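Local coordinates for protein D-alanyl-D-alanine carboxypeptidase (Streptococcus pneumoniae R6, PDB 1XP4) that probably trims the terminal D-alanine from cell-wall precursor peptides as a serine-type D-Ala-D-Ala carboxypeptidase of peptidoglycan synthesis, at residues 33-39 with 165-171; 62-68 with 89-94; 294-299 with 332-338. One frame throughout, in Å; residues are numbered along the deposited sequence.

Contact 1 (33-39 with 165-171); sequences ATQPVEI and ENKLSAY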
# COMPACT_ATOMS: atom_id res chain seq x y z
N ALA A 33 -9.06 12.84 6.20
CA ALA A 33 -8.36 11.97 5.26
C ALA A 33 -8.50 12.33 3.79
O ALA A 33 -7.92 11.64 2.95
CB ALA A 33 -8.80 10.51 5.47
N THR A 34 -9.23 13.39 3.47
CA THR A 34 -9.42 13.77 2.07
C THR A 34 -8.69 15.04 1.61
O THR A 34 -8.55 15.27 0.41
CB THR A 34 -10.90 13.94 1.75
OG1 THR A 34 -11.52 14.74 2.76
CG2 THR A 34 -11.59 12.60 1.68
N GLN A 35 -8.23 15.86 2.54
CA GLN A 35 -7.53 17.08 2.15
C GLN A 35 -6.11 16.77 1.69
O GLN A 35 -5.30 16.28 2.46
CB GLN A 35 -7.48 18.05 3.33
CG GLN A 35 -6.86 19.39 2.99
CD GLN A 35 -6.30 20.09 4.21
OE1 GLN A 35 -5.69 21.16 4.11
NE2 GLN A 35 -6.49 19.48 5.38
N PRO A 36 -5.79 17.06 0.42
CA PRO A 36 -4.42 16.77 -0.03
C PRO A 36 -3.43 17.57 0.82
O PRO A 36 -3.67 18.73 1.14
CB PRO A 36 -4.43 17.24 -1.48
CG PRO A 36 -5.85 16.97 -1.91
CD PRO A 36 -6.63 17.48 -0.71
N VAL A 37 -2.33 16.94 1.20
CA VAL A 37 -1.31 17.60 2.01
C VAL A 37 0.05 17.02 1.67
O VAL A 37 0.13 15.97 1.01
CB VAL A 37 -1.56 17.39 3.53
CG1 VAL A 37 -2.88 18.04 3.95
CG2 VAL A 37 -1.59 15.90 3.86
N GLU A 38 1.11 17.70 2.09
CA GLU A 38 2.48 17.24 1.85
C GLU A 38 2.67 15.84 2.45
O GLU A 38 2.21 15.57 3.56
CB GLU A 38 3.48 18.21 2.49
CG GLU A 38 3.57 19.60 1.87
CD GLU A 38 2.33 20.46 2.09
OE1 GLU A 38 1.69 20.34 3.15
OE2 GLU A 38 2.01 21.29 1.21
N ILE A 39 3.37 14.96 1.73
CA ILE A 39 3.59 13.60 2.22
C ILE A 39 5.06 13.22 2.27
O ILE A 39 5.41 12.08 2.58
CB ILE A 39 2.84 12.58 1.35
CG1 ILE A 39 3.27 12.73 -0.11
CG2 ILE A 39 1.33 12.77 1.50
CD1 ILE A 39 2.72 11.67 -1.02
N GLU A 165 5.80 21.11 -3.12
CA GLU A 165 5.99 19.79 -2.54
C GLU A 165 4.89 18.88 -3.06
O GLU A 165 3.80 19.35 -3.38
CB GLU A 165 5.93 19.86 -1.01
CG GLU A 165 7.18 20.43 -0.37
CD GLU A 165 7.34 19.99 1.06
OE1 GLU A 165 7.08 18.80 1.34
OE2 GLU A 165 7.75 20.83 1.91
N ASN A 166 5.16 17.58 -3.17
CA ASN A 166 4.13 16.67 -3.65
C ASN A 166 3.00 16.68 -2.63
O ASN A 166 3.25 16.84 -1.44
CB ASN A 166 4.66 15.24 -3.80
CG ASN A 166 5.79 15.13 -4.79
OD1 ASN A 166 5.92 15.95 -5.70
ND2 ASN A 166 6.62 14.11 -4.62
N LYS A 167 1.77 16.50 -3.10
CA LYS A 167 0.62 16.48 -2.19
C LYS A 167 -0.37 15.36 -2.49
O LYS A 167 -0.78 15.17 -3.63
CB LYS A 167 -0.11 17.82 -2.25
CG LYS A 167 0.76 19.02 -1.95
CD LYS A 167 0.23 19.80 -0.76
CE LYS A 167 -1.13 20.42 -1.05
NZ LYS A 167 -1.04 21.78 -1.63
N LEU A 168 -0.74 14.62 -1.45
CA LEU A 168 -1.71 13.53 -1.55
C LEU A 168 -2.49 13.48 -0.26
O LEU A 168 -1.97 13.84 0.80
CB LEU A 168 -1.02 12.18 -1.77
CG LEU A 168 -0.76 11.73 -3.21
CD1 LEU A 168 0.62 12.17 -3.66
CD2 LEU A 168 -0.85 10.22 -3.27
N SER A 169 -3.74 13.04 -0.33
CA SER A 169 -4.54 12.93 0.89
C SER A 169 -4.22 11.58 1.53
O SER A 169 -3.68 10.69 0.87
CB SER A 169 -6.03 13.03 0.56
OG SER A 169 -6.51 11.88 -0.10
N ALA A 170 -4.53 11.42 2.82
CA ALA A 170 -4.25 10.15 3.48
C ALA A 170 -5.03 9.06 2.74
O ALA A 170 -4.56 7.94 2.57
CB ALA A 170 -4.67 10.21 4.95
N TYR A 171 -6.23 9.43 2.29
CA TYR A 171 -7.10 8.53 1.53
C TYR A 171 -6.33 8.09 0.28
O TYR A 171 -6.21 6.89 -0.01
CB TYR A 171 -8.37 9.27 1.11
CG TYR A 171 -9.37 8.46 0.32
CD1 TYR A 171 -10.35 7.71 0.97
CD2 TYR A 171 -9.39 8.50 -1.08
CE1 TYR A 171 -11.32 7.01 0.26
CE2 TYR A 171 -10.36 7.81 -1.80
CZ TYR A 171 -11.32 7.07 -1.12
OH TYR A 171 -12.30 6.39 -1.82
O HOH W 1 -5.56 14.05 3.88

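Contact 2 (62-68 with 89-94); sequences LSTPVDI and RNYTVE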
# COMPACT_ATOMS: atom_id res chain seq x y z
N LEU A 62 16.44 -6.87 -11.64
CA LEU A 62 17.02 -6.58 -10.34
C LEU A 62 18.53 -6.35 -10.36
O LEU A 62 19.04 -5.56 -9.57
CB LEU A 62 16.67 -7.69 -9.35
CG LEU A 62 15.18 -7.70 -8.97
CD1 LEU A 62 14.83 -8.92 -8.16
CD2 LEU A 62 14.84 -6.44 -8.20
N SER A 63 19.25 -7.03 -11.25
CA SER A 63 20.71 -6.87 -11.30
C SER A 63 21.20 -5.86 -12.32
O SER A 63 22.41 -5.69 -12.51
CB SER A 63 21.36 -8.22 -11.59
OG SER A 63 21.15 -8.59 -12.93
N THR A 64 20.27 -5.18 -12.97
CA THR A 64 20.61 -4.18 -13.98
C THR A 64 21.40 -3.01 -13.39
O THR A 64 20.97 -2.36 -12.44
CB THR A 64 19.35 -3.60 -14.67
OG1 THR A 64 18.61 -4.65 -15.31
CG2 THR A 64 19.73 -2.54 -15.70
N PRO A 65 22.59 -2.74 -13.94
CA PRO A 65 23.45 -1.64 -13.49
C PRO A 65 22.79 -0.30 -13.83
O PRO A 65 22.29 -0.12 -14.94
CB PRO A 65 24.73 -1.85 -14.30
CG PRO A 65 24.78 -3.33 -14.45
CD PRO A 65 23.35 -3.67 -14.80
N VAL A 66 22.78 0.62 -12.87
CA VAL A 66 22.17 1.93 -13.09
C VAL A 66 23.18 3.04 -12.81
O VAL A 66 23.71 3.14 -11.70
CB VAL A 66 20.93 2.15 -12.19
CG1 VAL A 66 20.32 3.52 -12.46
CG2 VAL A 66 19.89 1.08 -12.46
N ASP A 67 23.43 3.87 -13.82
CA ASP A 67 24.35 5.00 -13.71
C ASP A 67 23.75 6.06 -12.81
O ASP A 67 22.53 6.19 -12.70
CB ASP A 67 24.64 5.60 -15.09
CG ASP A 67 25.40 6.92 -15.03
OD1 ASP A 67 26.59 6.93 -14.63
OD2 ASP A 67 24.81 7.95 -15.39
N ILE A 68 24.61 6.84 -12.17
CA ILE A 68 24.16 7.88 -11.27
C ILE A 68 24.69 9.23 -11.75
O ILE A 68 25.80 9.61 -11.43
CB ILE A 68 24.59 7.51 -9.84
CG1 ILE A 68 23.80 6.27 -9.44
CG2 ILE A 68 24.33 8.65 -8.88
CD1 ILE A 68 24.19 5.67 -8.13
N ARG A 89 28.97 5.76 -8.46
CA ARG A 89 28.02 6.23 -9.47
C ARG A 89 27.40 5.18 -10.39
O ARG A 89 27.02 5.48 -11.52
CB ARG A 89 28.66 7.33 -10.32
CG ARG A 89 28.72 8.71 -9.66
CD ARG A 89 29.85 9.53 -10.28
NE ARG A 89 29.44 10.87 -10.73
CZ ARG A 89 28.54 11.10 -11.67
NH1 ARG A 89 27.93 10.09 -12.28
NH2 ARG A 89 28.25 12.34 -12.03
N ASN A 90 27.30 3.94 -9.93
CA ASN A 90 26.68 2.89 -10.72
C ASN A 90 26.28 1.75 -9.80
O ASN A 90 27.13 1.03 -9.27
CB ASN A 90 27.63 2.37 -11.80
CG ASN A 90 26.91 1.47 -12.81
OD1 ASN A 90 26.38 0.42 -12.45
ND2 ASN A 90 26.90 1.90 -14.07
N TYR A 91 24.98 1.60 -9.59
CA TYR A 91 24.51 0.56 -8.72
C TYR A 91 23.36 -0.22 -9.32
O TYR A 91 22.75 0.20 -10.30
CB TYR A 91 24.08 1.15 -7.37
CG TYR A 91 25.22 1.78 -6.61
CD1 TYR A 91 25.63 3.09 -6.89
CD2 TYR A 91 25.95 1.05 -5.67
CE1 TYR A 91 26.73 3.66 -6.25
CE2 TYR A 91 27.05 1.61 -5.02
CZ TYR A 91 27.44 2.91 -5.33
OH TYR A 91 28.56 3.45 -4.74
N THR A 92 23.09 -1.36 -8.71
CA THR A 92 22.04 -2.27 -9.12
C THR A 92 20.64 -1.72 -8.82
O THR A 92 20.44 -0.96 -7.87
CB THR A 92 22.25 -3.62 -8.40
OG1 THR A 92 23.02 -4.48 -9.24
CG2 THR A 92 20.94 -4.28 -8.07
N VAL A 93 19.68 -2.11 -9.65
CA VAL A 93 18.29 -1.71 -9.46
C VAL A 93 17.89 -2.14 -8.06
O VAL A 93 17.34 -1.36 -7.28
CB VAL A 93 17.36 -2.40 -10.49
CG1 VAL A 93 15.91 -2.35 -10.01
CG2 VAL A 93 17.48 -1.73 -11.85
N GLU A 94 18.16 -3.40 -7.74
CA GLU A 94 17.84 -3.95 -6.43
C GLU A 94 18.54 -3.14 -5.35
O GLU A 94 17.98 -2.89 -4.28
CB GLU A 94 18.27 -5.42 -6.35
CG GLU A 94 18.00 -6.10 -5.01
CD GLU A 94 18.33 -7.59 -5.01
OE1 GLU A 94 19.49 -7.95 -5.30
OE2 GLU A 94 17.43 -8.41 -4.72

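Contact 3 (294-299 with 332-338); sequences KAPVQD and DSKAIPA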
# COMPACT_ATOMS: atom_id res chain seq x y z
N LYS A 294 -26.45 -23.21 -4.74
CA LYS A 294 -26.10 -23.95 -5.91
C LYS A 294 -26.03 -22.97 -7.05
O LYS A 294 -26.75 -21.98 -7.09
CB LYS A 294 -27.17 -24.98 -6.18
CG LYS A 294 -28.49 -24.63 -5.53
CD LYS A 294 -29.41 -25.83 -5.45
CE LYS A 294 -30.82 -25.44 -4.98
NZ LYS A 294 -31.63 -26.65 -4.82
N ALA A 295 -25.32 -23.23 -8.15
CA ALA A 295 -25.40 -22.37 -9.34
C ALA A 295 -25.68 -23.16 -10.61
O ALA A 295 -24.96 -24.09 -10.94
CB ALA A 295 -24.11 -21.59 -9.48
N PRO A 296 -26.74 -22.79 -11.33
CA PRO A 296 -27.21 -23.39 -12.58
C PRO A 296 -26.20 -23.76 -13.67
O PRO A 296 -25.21 -23.06 -13.90
CB PRO A 296 -28.23 -22.36 -13.06
CG PRO A 296 -28.89 -22.01 -11.78
CD PRO A 296 -27.71 -21.79 -10.85
N VAL A 297 -26.48 -24.89 -14.32
CA VAL A 297 -25.84 -25.51 -15.46
C VAL A 297 -26.97 -26.09 -16.29
O VAL A 297 -28.00 -26.52 -15.79
CB VAL A 297 -24.88 -26.62 -14.92
CG1 VAL A 297 -24.22 -27.41 -16.07
CG2 VAL A 297 -23.77 -25.97 -14.09
N GLN A 298 -26.78 -25.99 -17.60
CA GLN A 298 -27.87 -26.31 -18.49
C GLN A 298 -27.38 -27.37 -19.43
O GLN A 298 -27.42 -27.17 -20.63
CB GLN A 298 -28.16 -25.03 -19.30
CG GLN A 298 -26.98 -24.71 -20.23
CD GLN A 298 -27.27 -23.54 -21.14
OE1 GLN A 298 -26.57 -23.29 -22.11
NE2 GLN A 298 -28.27 -22.74 -20.72
N ASP A 299 -26.85 -28.51 -18.86
CA ASP A 299 -26.44 -29.75 -19.61
C ASP A 299 -25.85 -30.88 -18.71
O ASP A 299 -24.67 -31.13 -18.73
CB ASP A 299 -25.31 -29.55 -20.66
CG ASP A 299 -25.48 -28.43 -21.69
OD1 ASP A 299 -24.78 -27.45 -21.52
OD2 ASP A 299 -25.89 -28.69 -22.83
N ASP A 332 -25.19 -16.22 -8.62
CA ASP A 332 -24.41 -16.97 -9.56
C ASP A 332 -23.91 -16.01 -10.65
O ASP A 332 -24.12 -14.80 -10.63
CB ASP A 332 -25.31 -18.06 -10.14
CG ASP A 332 -26.52 -18.17 -9.21
OD1 ASP A 332 -26.75 -17.21 -8.47
OD2 ASP A 332 -27.20 -19.19 -9.17
N SER A 333 -23.08 -16.56 -11.58
CA SER A 333 -23.09 -15.90 -12.86
C SER A 333 -23.88 -16.77 -13.83
O SER A 333 -23.61 -17.95 -13.99
CB SER A 333 -21.65 -15.64 -13.28
OG SER A 333 -20.90 -15.51 -12.08
N LYS A 334 -24.87 -16.16 -14.54
CA LYS A 334 -26.11 -16.93 -14.80
C LYS A 334 -25.89 -18.28 -15.49
O LYS A 334 -24.78 -18.65 -15.79
CB LYS A 334 -27.24 -16.12 -15.41
CG LYS A 334 -26.99 -14.61 -15.36
CD LYS A 334 -27.18 -13.95 -16.73
CE LYS A 334 -28.56 -14.22 -17.35
NZ LYS A 334 -28.99 -13.06 -18.14
N ALA A 335 -27.01 -19.05 -15.62
CA ALA A 335 -26.95 -20.51 -15.69
C ALA A 335 -26.09 -21.10 -16.83
O ALA A 335 -26.43 -21.00 -18.02
CB ALA A 335 -28.37 -21.00 -15.87
N ILE A 336 -24.99 -21.82 -16.58
CA ILE A 336 -23.92 -21.78 -17.52
C ILE A 336 -23.76 -23.05 -18.32
O ILE A 336 -23.66 -24.18 -17.88
CB ILE A 336 -22.63 -21.35 -16.74
CG1 ILE A 336 -21.69 -22.52 -16.39
CG2 ILE A 336 -22.99 -20.68 -15.40
CD1 ILE A 336 -21.94 -23.09 -14.99
N PRO A 337 -22.97 -23.24 -19.42
CA PRO A 337 -22.91 -24.51 -20.13
C PRO A 337 -22.10 -25.58 -19.38
O PRO A 337 -21.46 -25.33 -18.33
CB PRO A 337 -22.25 -24.26 -21.51
CG PRO A 337 -21.58 -22.89 -21.50
CD PRO A 337 -22.10 -22.26 -20.10
N ALA A 338 -22.23 -26.82 -19.82
CA ALA A 338 -21.42 -27.91 -19.30
C ALA A 338 -20.55 -28.40 -20.45
O ALA A 338 -20.80 -28.06 -21.60
CB ALA A 338 -22.29 -29.04 -18.78

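Contact 1 (33-39 with 165-171)
Two backbone bonds between Val37 and Leu168 hold these segments together: Val37 N donates to Leu168 O at 3.1 Å and Leu168 N to Val37 O at 2.9 Å, the reciprocal pattern of an antiparallel hydrogen-bonded pair. A third bond, Tyr171 N to Ala33 O (2.9 Å, 153° at the hydrogen), ties 33-39 to the first turn of helix 170-183. Ser169 is the N-cap of that helix, and its OG accepts from Asp172 N. Water 1 extends the pairing, donating to Gln35 O (2.7 Å) and accepting from Ala170 N (3.0 Å). Beyond the bridge, Glu38 CA approaches Asn166 O at 3.4 Å in a nearly straight CA-H...O contact. Glu38 OE2 and Lys167 NZ remain 4.2 Å apart, too far for a salt bridge. Apolar packing follows: Ile39 CD1 meets Leu168 CD1 at 3.4 Å, and both side chains rest on Val173; Ala33 CB faces Ala170 CB at 4.2 Å, beside Ile18 of the central antiparallel sheet. Asn166 turns its amide to Val142, Asn143 and Thr43, the last next to Lys44, the predicted proton acceptor. The cross-segment hydrogen bonding is thus mainly backbone-made, joining residues leading to the predicted SxxK motif (Ser41 to Lys44) with the start of helix 170-183.

Contact 2 (62-68 with 89-94)
Residues 65-67 and 90-92 form a small two-stranded antiparallel sheet, their axes 4.3 Å apart with N-to-C directions at 144°, within the carboxypeptidase family region. At the start of 62-68, Glu94 N in the first turn of helix 93-103 donates to Leu62 O at 3.0 Å, although the modelled place of that oxygen is less certain. Thr64 O receives a weak bond from Val93 N (3.1 Å, 134°). Pro65 pairs with Thr92 in a non-hydrogen-bonded position. Val66 makes the central hydrogen-bonded pair with Tyr91, whose ring stacks with Phe198: Val66 N to Tyr91 O is 2.6 Å and Tyr91 N to Val66 O is 2.9 Å. Val66 CG2 also packs on Val93 CG2 at 3.8 Å, on the sheet face that Tyr91 shares and that Leu96 covers. Asp67 lies opposite Asn90, CA to CA 4.3 Å, while the Arg89 guanidinium finds its salt bridge with Asp70. Ile68 N closes the ladder on Arg89 O (2.8 Å), and Ile68 CD1 touches the edge of the Tyr91 ring, 3.2 Å from Tyr91 CD1.

Contact 3 (294-299 with 332-338)
Although residues 294-299 and 332-338 run side by side for much of their length, neither forms a regular strand, and two hydrogen bonds join them. One is between backbones, Ile336 N to Pro296 O at 3.0 Å with 162° at the hydrogen. The other comes from a side chain: Asp299 OD1 accepts from Ala338 N at 3.1 Å and 161°. Between these bonds, Val297 CA points its hydrogen at Ile336 O (3.5 Å, 152°). Both segments are loops of the C-terminal domain of the penicillin-binding protein 5 family: 294-299 follows strand 278-284, whereas the loop 332-338 precedes strand 345-350. The contact is therefore loop-to-loop packing at the domain surface, burying 492 Å² over both sides. Val297 supplies its apolar centre, with CG2 at 3.5 Å from Ile336 CD1 and CG1 at 3.7 Å from Ala338 CB; Val305 and Leu340 also touch this valine. At the other end the CA-to-CB bond of Asp332 is directed toward 294-299, with Asp332 CB 3.8 Å from Ala295 CB and Asp332 OD2 3.1 Å from Pro296 CD.

Contacts 1 and 2 belong to the carboxypeptidase family region, contact 3 to the C-terminal domain. In sequence, both segments of contact 2 fall between those of contact 1, yet in space the two are separate, with centres 31 Å and nearest atoms about 19 Å apart. Contact 3 follows both along the chain, its centre 47 Å from that of contact 1 and 53 Å from that of contact 2. The three contacts therefore lie in well-separated parts of the chain. Contact 1 alone borders the predicted active site: the side chain of Ile39 is about 8 Å from that of Ser41, and that of Asn166 about 8 Å from that of Lys44. Contacts 2 and 3 lie away from it.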